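Local coordinates for protein scyllo-inositol 2-dehydrogenase (NADP(+)) IolW (Bacillus subtilis subsp. subtilis, PDB 3GDO) that catalyses the reversible NADPH-dependent reduction of scyllo-inosose to scyllo-inositol and cannot use NADH in place of NADPH, at residues Val19-Val27 and Glu257-Pro266. Numbering follows the deposited sequence.
Sequences VFHGPLLDV and EDALRAGRKP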
ATOM      1  N   VAL B  19      25.002  13.783 -17.521  1.00 34.60           N
ATOM      2  CA  VAL B  19      23.587  14.188 -17.552  1.00 34.31           C
ATOM      3  C   VAL B  19      23.119  14.703 -16.192  1.00 33.83           C
ATOM      4  O   VAL B  19      22.459  15.727 -16.114  1.00 33.76           O
ATOM      5  CB  VAL B  19      22.649  13.037 -18.059  1.00 34.20           C
ATOM      6  CG1 VAL B  19      21.189  13.494 -18.059  1.00 33.38           C
ATOM      7  CG2 VAL B  19      23.056  12.585 -19.489  1.00 34.21           C
ATOM      8  N   PHE B  20      23.443  13.994 -15.122  1.00 34.03           N
ATOM      9  CA  PHE B  20      22.868  14.358 -13.785  1.00 35.05           C
ATOM     10  C   PHE B  20      23.697  15.377 -12.970  1.00 35.02           C
ATOM     11  O   PHE B  20      23.142  16.073 -12.123  1.00 35.45           O
ATOM     12  CB  PHE B  20      22.516  13.115 -12.946  1.00 35.27           C
ATOM     13  CG  PHE B  20      21.554  12.131 -13.658  1.00 38.40           C
ATOM     14  CD1 PHE B  20      20.488  12.594 -14.445  1.00 40.46           C
ATOM     15  CD2 PHE B  20      21.728  10.754 -13.522  1.00 40.73           C
ATOM     16  CE1 PHE B  20      19.603  11.692 -15.113  1.00 40.99           C
ATOM     17  CE2 PHE B  20      20.866   9.831 -14.183  1.00 40.77           C
ATOM     18  CZ  PHE B  20      19.801  10.297 -14.974  1.00 41.93           C
ATOM     19  N   HIS B  21      25.005  15.481 -13.231  1.00 34.67           N
ATOM     20  CA  HIS B  21      25.863  16.357 -12.416  1.00 35.45           C
ATOM     21  C   HIS B  21      26.430  17.523 -13.193  1.00 35.32           C
ATOM     22  O   HIS B  21      26.272  18.692 -12.799  1.00 36.81           O
ATOM     23  CB  HIS B  21      26.976  15.540 -11.731  1.00 34.36           C
ATOM     24  CG  HIS B  21      26.458  14.618 -10.670  1.00 36.21           C
ATOM     25  ND1 HIS B  21      26.347  14.989  -9.345  1.00 34.49           N
ATOM     26  CD2 HIS B  21      25.998  13.338 -10.743  1.00 38.34           C
ATOM     27  CE1 HIS B  21      25.872  13.969  -8.641  1.00 36.45           C
ATOM     28  NE2 HIS B  21      25.631  12.962  -9.471  1.00 37.24           N
ATOM     29  N   GLY B  22      27.093  17.192 -14.294  1.00 36.18           N
ATOM     30  CA  GLY B  22      27.710  18.146 -15.190  1.00 36.35           C
ATOM     31  C   GLY B  22      26.877  19.351 -15.525  1.00 37.33           C
ATOM     32  O   GLY B  22      27.326  20.465 -15.299  1.00 37.72           O
ATOM     33  N   PRO B  23      25.655  19.143 -16.064  1.00 37.46           N
ATOM     34  CA  PRO B  23      24.822  20.267 -16.460  1.00 37.49           C
ATOM     35  C   PRO B  23      24.434  21.164 -15.284  1.00 37.82           C
ATOM     36  O   PRO B  23      24.220  22.363 -15.470  1.00 38.89           O
ATOM     37  CB  PRO B  23      23.574  19.578 -17.028  1.00 38.04           C
ATOM     38  CG  PRO B  23      24.036  18.310 -17.529  1.00 36.31           C
ATOM     39  CD  PRO B  23      25.133  17.872 -16.606  1.00 37.84           C
ATOM     40  N   LEU B  24      24.302  20.598 -14.088  1.00 37.94           N
ATOM     41  CA  LEU B  24      23.923  21.403 -12.924  1.00 37.82           C
ATOM     42  C   LEU B  24      25.121  22.250 -12.456  1.00 38.59           C
ATOM     43  O   LEU B  24      24.988  23.452 -12.179  1.00 38.91           O
ATOM     44  CB  LEU B  24      23.431  20.504 -11.794  1.00 37.15           C
ATOM     45  CG  LEU B  24      22.190  19.653 -12.098  1.00 36.08           C
ATOM     46  CD1 LEU B  24      21.765  18.849 -10.892  1.00 33.75           C
ATOM     47  CD2 LEU B  24      21.037  20.526 -12.600  1.00 36.22           C
ATOM     48  N   LEU B  25      26.283  21.604 -12.372  1.00 38.86           N
ATOM     49  CA  LEU B  25      27.520  22.269 -11.952  1.00 39.39           C
ATOM     50  C   LEU B  25      27.833  23.392 -12.927  1.00 40.49           C
ATOM     51  O   LEU B  25      28.156  24.499 -12.517  1.00 41.04           O
ATOM     52  CB  LEU B  25      28.677  21.278 -11.826  1.00 38.48           C
ATOM     53  CG  LEU B  25      28.606  20.258 -10.671  1.00 36.64           C
ATOM     54  CD1 LEU B  25      29.635  19.141 -10.825  1.00 38.61           C
ATOM     55  CD2 LEU B  25      28.819  20.953  -9.349  1.00 39.29           C
ATOM     56  N   ASP B  26      27.623  23.120 -14.208  1.00 41.43           N
ATOM     57  CA  ASP B  26      27.774  24.095 -15.295  1.00 41.67           C
ATOM     58  C   ASP B  26      27.011  25.418 -15.141  1.00 42.13           C
ATOM     59  O   ASP B  26      27.493  26.442 -15.616  1.00 41.80           O
ATOM     60  CB  ASP B  26      27.414  23.424 -16.631  1.00 41.71           C
ATOM     61  CG  ASP B  26      27.656  24.322 -17.830  1.00 43.87           C
ATOM     62  OD1 ASP B  26      28.835  24.596 -18.121  1.00 45.76           O
ATOM     63  OD2 ASP B  26      26.676  24.739 -18.493  1.00 44.98           O
ATOM     64  N   VAL B  27      25.823  25.429 -14.532  1.00 42.59           N
ATOM     65  CA  VAL B  27      25.100  26.716 -14.424  1.00 43.30           C
ATOM     66  C   VAL B  27      25.385  27.498 -13.132  1.00 43.06           C
ATOM     67  O   VAL B  27      24.864  28.587 -12.942  1.00 43.15           O
ATOM     68  CB  VAL B  27      23.564  26.616 -14.678  1.00 43.65           C
ATOM     69  CG1 VAL B  27      23.280  26.004 -16.043  1.00 43.80           C
ATOM     70  CG2 VAL B  27      22.872  25.816 -13.560  1.00 45.21           C
ATOM     71  N   GLU B 257      15.033  14.979 -13.909  1.00 35.84           N
ATOM     72  CA  GLU B 257      15.855  14.029 -14.635  1.00 37.02           C
ATOM     73  C   GLU B 257      15.517  13.929 -16.122  1.00 37.23           C
ATOM     74  O   GLU B 257      16.420  13.806 -16.933  1.00 37.03           O
ATOM     75  CB  GLU B 257      15.863  12.655 -13.979  1.00 37.14           C
ATOM     76  CG  GLU B 257      16.736  12.638 -12.739  1.00 40.69           C
ATOM     77  CD  GLU B 257      17.201  11.240 -12.396  1.00 44.31           C
ATOM     78  OE1 GLU B 257      18.114  11.114 -11.561  1.00 44.55           O
ATOM     79  OE2 GLU B 257      16.661  10.270 -12.972  1.00 44.07           O
ATOM     80  N   ASP B 258      14.235  13.990 -16.486  1.00 38.36           N
ATOM     81  CA  ASP B 258      13.855  13.946 -17.905  1.00 38.80           C
ATOM     82  C   ASP B 258      14.279  15.203 -18.631  1.00 38.99           C
ATOM     83  O   ASP B 258      14.727  15.121 -19.770  1.00 39.27           O
ATOM     84  CB  ASP B 258      12.341  13.739 -18.116  1.00 39.66           C
ATOM     85  CG  ASP B 258      11.909  12.306 -17.875  1.00 41.62           C
ATOM     86  OD1 ASP B 258      12.770  11.419 -17.691  1.00 43.93           O
ATOM     87  OD2 ASP B 258      10.691  12.063 -17.860  1.00 46.19           O
ATOM     88  N   ALA B 259      14.105  16.358 -18.004  1.00 38.24           N
ATOM     89  CA  ALA B 259      14.623  17.597 -18.605  1.00 38.78           C
ATOM     90  C   ALA B 259      16.139  17.490 -18.870  1.00 38.59           C
ATOM     91  O   ALA B 259      16.608  17.864 -19.951  1.00 37.68           O
ATOM     92  CB  ALA B 259      14.317  18.802 -17.722  1.00 38.07           C
ATOM     93  N   LEU B 260      16.886  16.953 -17.899  1.00 38.87           N
ATOM     94  CA  LEU B 260      18.341  16.755 -18.039  1.00 39.02           C
ATOM     95  C   LEU B 260      18.686  15.763 -19.137  1.00 39.98           C
ATOM     96  O   LEU B 260      19.642  15.969 -19.866  1.00 39.40           O
ATOM     97  CB  LEU B 260      18.980  16.305 -16.706  1.00 38.76           C
ATOM     98  CG  LEU B 260      19.005  17.323 -15.553  1.00 38.51           C
ATOM     99  CD1 LEU B 260      19.367  16.635 -14.236  1.00 37.16           C
ATOM    100  CD2 LEU B 260      19.953  18.514 -15.860  1.00 34.67           C
ATOM    101  N   ARG B 261      17.921  14.671 -19.258  1.00 41.16           N
ATOM    102  CA  ARG B 261      18.140  13.712 -20.364  1.00 41.57           C
ATOM    103  C   ARG B 261      17.878  14.362 -21.732  1.00 42.41           C
ATOM    104  O   ARG B 261      18.539  14.036 -22.705  1.00 42.25           O
ATOM    105  CB  ARG B 261      17.292  12.460 -20.208  1.00 41.39           C
ATOM    106  CG  ARG B 261      17.673  11.531 -19.041  1.00 41.75           C
ATOM    107  CD  ARG B 261      16.485  10.593 -18.779  1.00 40.66           C
ATOM    108  NE  ARG B 261      16.750   9.570 -17.769  1.00 42.65           N
ATOM    109  CZ  ARG B 261      17.568   8.536 -17.945  1.00 40.93           C
ATOM    110  NH1 ARG B 261      18.220   8.388 -19.089  1.00 43.46           N
ATOM    111  NH2 ARG B 261      17.731   7.647 -16.984  1.00 40.42           N
ATOM    112  N   ALA B 262      16.940  15.293 -21.796  1.00 43.15           N
ATOM    113  CA  ALA B 262      16.643  15.992 -23.046  1.00 44.85           C
ATOM    114  C   ALA B 262      17.617  17.134 -23.372  1.00 46.06           C
ATOM    115  O   ALA B 262      17.314  17.971 -24.234  1.00 47.50           O
ATOM    116  CB  ALA B 262      15.212  16.516 -23.001  1.00 44.67           C
ATOM    117  N   GLY B 263      18.754  17.208 -22.670  1.00 46.27           N
ATOM    118  CA  GLY B 263      19.726  18.309 -22.843  1.00 46.44           C
ATOM    119  C   GLY B 263      19.323  19.704 -22.376  1.00 46.90           C
ATOM    120  O   GLY B 263      19.953  20.686 -22.767  1.00 47.67           O
ATOM    121  N   ARG B 264      18.291  19.828 -21.543  1.00 47.34           N
ATOM    122  CA  ARG B 264      17.915  21.136 -20.999  0.50 47.64           C
ATOM    123  C   ARG B 264      18.692  21.429 -19.708  1.00 47.95           C
ATOM    124  O   ARG B 264      19.176  20.514 -19.033  1.00 47.84           O
ATOM    125  CB  ARG B 264      16.394  21.244 -20.780  0.50 48.00           C
ATOM    126  CG  ARG B 264      15.551  21.132 -22.061  0.50 47.36           C
ATOM    127  CD  ARG B 264      14.077  21.512 -21.841  0.50 47.13           C
ATOM    128  NE  ARG B 264      13.294  20.467 -21.173  0.50 46.12           N
ATOM    129  CZ  ARG B 264      12.670  19.481 -21.810  0.50 45.20           C
ATOM    130  NH1 ARG B 264      12.748  19.409 -23.127  0.50 45.39           N
ATOM    131  NH2 ARG B 264      11.978  18.564 -21.137  0.50 44.95           N
ATOM    132  N   LYS B 265      18.823  22.708 -19.389  1.00 48.54           N
ATOM    133  CA  LYS B 265      19.590  23.174 -18.236  1.00 49.69           C
ATOM    134  C   LYS B 265      18.679  24.047 -17.433  1.00 49.07           C
ATOM    135  O   LYS B 265      17.748  24.582 -17.994  1.00 48.50           O
ATOM    136  CB  LYS B 265      20.774  24.042 -18.694  1.00 50.29           C
ATOM    137  CG  LYS B 265      22.069  23.289 -18.956  1.00 53.23           C
ATOM    138  CD  LYS B 265      23.199  24.253 -19.304  1.00 55.72           C
ATOM    139  CE  LYS B 265      24.129  23.651 -20.345  1.00 58.90           C
ATOM    140  NZ  LYS B 265      24.667  22.310 -19.892  1.00 59.89           N
ATOM    141  N   PRO B 266      18.948  24.206 -16.123  1.00 49.40           N
ATOM    142  CA  PRO B 266      18.199  25.192 -15.327  1.00 50.43           C
ATOM    143  C   PRO B 266      18.586  26.632 -15.714  1.00 52.01           C
ATOM    144  O   PRO B 266      19.749  27.002 -15.584  1.00 51.87           O
ATOM    145  CB  PRO B 266      18.636  24.898 -13.897  1.00 50.13           C
ATOM    146  CG  PRO B 266      19.322  23.556 -13.937  1.00 49.80           C
ATOM    147  CD  PRO B 266      19.873  23.409 -15.302  1.00 49.06           C
TER
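Leu-260 is the knob of this contact, its side chain seated among Val-19, Phe-20, Pro-23 and Leu-24. Its two methyls divide the work: CD2 lies 4.0 Å from Pro-23 CB and equally meets Leu-24 CD2, while CD1 reaches the edge of the Phe-20 ring. Val-19 closes the hole with CG1, which its first torsion (179°) sets anti to the backbone N; that methyl stands 3.8 Å from Leu-260 CB. Further along, the Leu-24 and Pro-266 side chains cross at about a right angle, with Leu-24 CD2 3.7 Å from Pro-266 CG, and Leu-303 of helix 303-315 touches both residues.

The helix axes of 19-26 and 257-261 cross at 84° and approach to 9.6 Å. The first helix follows the opening strand of the Rossmann domain and the probable GxGxxG dinucleotide-binding turn; the second belongs to the C-terminal alpha/beta domain, so the packing joins the two domains characteristic of the Gfo/Idh/MocA family. A Schellman motif with Gly-263 as its C-prime residue ends the second helix, and the chain beyond it brings Lys-265 and Pro-266 against the first.

Flat groups meet at Phe-20. The Glu-257 carboxylate stacks on one ring face, its plane only 7° from the ring's and OE1 over the ring centre; OE1 is also salt-bridged to Arg-125. The Arg-261 guanidinium instead meets the ring's edge, with NH2 3.9 Å from Phe-20 CZ, and that rim carbon lies over a guanidinium face. An alanine at Phe-20 would remove this ring and is likely to open a gap beside Leu-260 CD1, depriving the Glu-257 carboxylate of its stacking surface.

Opposite charges pair at Asp-26 and Lys-265, whose OD2 and NZ form a salt bridge of 3.4 Å.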